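Local coordinates for trehalose-6-phosphate phosphatase (Neosartorya fumigata, PDB 5DXL), which belongs to the trehalose-phosphatase family of the haloacid dehalogenase (HAD) clan, whose core domain is built on a Rossmann-like alpha/beta sheet, at residues A[222-226]-A[248-252]. Numbering follows the deposited sequence.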
loop_
_atom_site.group_PDB
_atom_site.type_symbol
_atom_site.label_atom_id
_atom_site.label_comp_id
_atom_site.label_asym_id
_atom_site.label_seq_id
_atom_site.Cartn_x
_atom_site.Cartn_y
_atom_site.Cartn_z
ATOM N N GLU A 222 0.832 -7.234 -2.538
ATOM C CA GLU A 222 -0.000 -8.315 -3.065
ATOM C C GLU A 222 -1.480 -8.095 -2.751
ATOM O O GLU A 222 -2.350 -8.458 -3.540
ATOM C CB GLU A 222 0.472 -9.666 -2.517
ATOM C CG GLU A 222 1.844 -10.083 -3.043
ATOM C CD GLU A 222 1.803 -10.458 -4.517
ATOM O OE1 GLU A 222 0.853 -11.156 -4.926
ATOM O OE2 GLU A 222 2.712 -10.042 -5.266
ATOM N N ASP A 223 -1.768 -7.466 -1.616
ATOM C CA ASP A 223 -3.160 -7.254 -1.225
ATOM C C ASP A 223 -3.846 -6.227 -2.135
ATOM O O ASP A 223 -5.057 -6.297 -2.350
ATOM C CB ASP A 223 -3.245 -6.834 0.249
ATOM C CG ASP A 223 -2.972 -7.999 1.210
ATOM O OD1 ASP A 223 -3.308 -9.161 0.870
ATOM O OD2 ASP A 223 -2.421 -7.748 2.305
HETATM N N MSE A 224 -3.078 -5.282 -2.689
HETATM C CA MSE A 224 -3.621 -4.355 -3.686
HETATM C C MSE A 224 -4.052 -5.126 -4.930
HETATM O O MSE A 224 -5.128 -4.869 -5.475
HETATM C CB MSE A 224 -2.599 -3.280 -4.077
HETATM C CG MSE A 224 -2.198 -2.381 -2.925
HETATM SE SE MSE A 224 -1.306 -0.751 -3.523
HETATM C CE MSE A 224 0.341 -1.551 -4.239
ATOM N N PHE A 225 -3.204 -6.051 -5.377
ATOM C CA PHE A 225 -3.502 -6.829 -6.582
ATOM C C PHE A 225 -4.746 -7.688 -6.351
ATOM O O PHE A 225 -5.612 -7.784 -7.223
ATOM C CB PHE A 225 -2.327 -7.727 -6.990
ATOM C CG PHE A 225 -0.997 -7.020 -7.077
ATOM C CD1 PHE A 225 -0.897 -5.711 -7.532
ATOM C CD2 PHE A 225 0.165 -7.685 -6.698
ATOM C CE1 PHE A 225 0.344 -5.069 -7.603
ATOM C CE2 PHE A 225 1.405 -7.059 -6.761
ATOM C CZ PHE A 225 1.501 -5.750 -7.218
ATOM N N ARG A 226 -4.824 -8.293 -5.168
ATOM C CA ARG A 226 -6.005 -9.071 -4.778
ATOM C C ARG A 226 -7.260 -8.225 -4.833
ATOM O O ARG A 226 -8.285 -8.646 -5.365
ATOM C CB ARG A 226 -5.851 -9.643 -3.365
ATOM C CG ARG A 226 -5.022 -10.884 -3.295
ATOM C CD ARG A 226 -5.121 -11.579 -1.928
ATOM N NE ARG A 226 -4.096 -12.610 -1.846
ATOM C CZ ARG A 226 -2.881 -12.413 -1.342
ATOM N NH1 ARG A 226 -2.553 -11.229 -0.843
ATOM N NH2 ARG A 226 -1.995 -13.402 -1.327
ATOM N N LYS A 248 8.465 -15.037 -10.331
ATOM C CA LYS A 248 7.871 -14.697 -9.037
ATOM C C LYS A 248 6.381 -15.016 -9.014
ATOM O O LYS A 248 5.623 -14.614 -9.899
ATOM C CB LYS A 248 8.103 -13.216 -8.725
ATOM C CG LYS A 248 7.381 -12.698 -7.488
ATOM C CD LYS A 248 7.657 -11.212 -7.298
ATOM C CE LYS A 248 6.871 -10.631 -6.138
ATOM N NZ LYS A 248 7.336 -9.234 -5.873
ATOM N N GLN A 249 5.964 -15.765 -8.002
ATOM C CA GLN A 249 4.563 -16.078 -7.816
ATOM C C GLN A 249 3.880 -14.851 -7.218
ATOM O O GLN A 249 4.363 -14.282 -6.237
ATOM C CB GLN A 249 4.420 -17.297 -6.907
ATOM C CG GLN A 249 3.023 -17.844 -6.803
ATOM C CD GLN A 249 3.007 -19.183 -6.082
ATOM O OE1 GLN A 249 3.776 -20.087 -6.416
ATOM N NE2 GLN A 249 2.145 -19.308 -5.078
ATOM N N THR A 250 2.776 -14.440 -7.827
ATOM C CA THR A 250 2.154 -13.167 -7.475
ATOM C C THR A 250 0.670 -13.148 -7.838
ATOM O O THR A 250 0.218 -13.881 -8.725
ATOM C CB THR A 250 2.881 -12.000 -8.188
ATOM O OG1 THR A 250 2.286 -10.744 -7.826
ATOM C CG2 THR A 250 2.806 -12.166 -9.697
ATOM N N GLU A 251 -0.080 -12.299 -7.143
ATOM C CA GLU A 251 -1.463 -12.004 -7.506
ATOM C C GLU A 251 -1.561 -11.033 -8.691
ATOM O O GLU A 251 -2.621 -10.883 -9.291
ATOM C CB GLU A 251 -2.214 -11.415 -6.309
ATOM C CG GLU A 251 -2.350 -12.345 -5.114
ATOM C CD GLU A 251 -3.472 -13.355 -5.279
ATOM O OE1 GLU A 251 -4.385 -13.117 -6.097
ATOM O OE2 GLU A 251 -3.441 -14.390 -4.583
ATOM N N ALA A 252 -0.454 -10.371 -9.015
ATOM C CA ALA A 252 -0.392 -9.494 -10.179
ATOM C C ALA A 252 -0.505 -10.306 -11.466
ATOM O O ALA A 252 -0.331 -11.526 -11.448
ATOM C CB ALA A 252 0.917 -8.696 -10.181
HETATM O O HOH W 1 4.548 -8.101 -4.888
#
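An ST turn gripped by a helix carboxylate joins Glu222, in the first turn of helix 222-229, to Thr250 and Glu251, in the loop between strands 238-243 and 254-256. It illustrates how one carboxylate can organise an irregular loop by using both oxygens. Glu222 OE1 takes the backbone N of Glu251 at 2.7 Å in an almost straight bond (174°), while OE2 accepts from Thr250 OG1, also at 2.7 Å; each oxygen uses its syn lone pair, which fixes the rotation of the group. A bend in the glutamate chain at chi2 (-70°) turns the carboxylate across the threonine side chain. The same Thr250 OG1 accepts from Ala252 N at 3.0 Å, closing the turn, and is thus donor and acceptor at once. A water bridges Glu222 OE2 to Lys248 NZ, whose direct partners include Thr242 OG1 and the carbonyl of Asp217.

Next to these bonds, Phe225 offers one ring face to the Ala252 methyl, a CH-pi contact with CB 3.9 Å from the ring centroid, while Glu222 OE1 lies in the ring plane at its edge. Phe225 also touches Ser240 and Thr242 of strand 238-243. Toward the surface, Glu251 sets its CG over one face of the Arg226 guanidinium, offset toward the rim, and the carboxylate plane is turned 47° from it. Arg226 NE and Glu251 OE2 form a long salt bridge, 3.3 Å, whose hydrogen bond is weak; Arg226 NH1 also makes a salt bridge with Asp223 OD1 at 2.8 Å, again with a weak hydrogen bond, so the three residues form a network, and Glu251 OE1 pairs with Lys229. Helix 222-229 links the neighbouring parallel strands 211-216 and 238-243, so the loop is fastened to the connecting helix of a beta-alpha-beta crossover, the recurring unit of the HAD Rossmann-like fold.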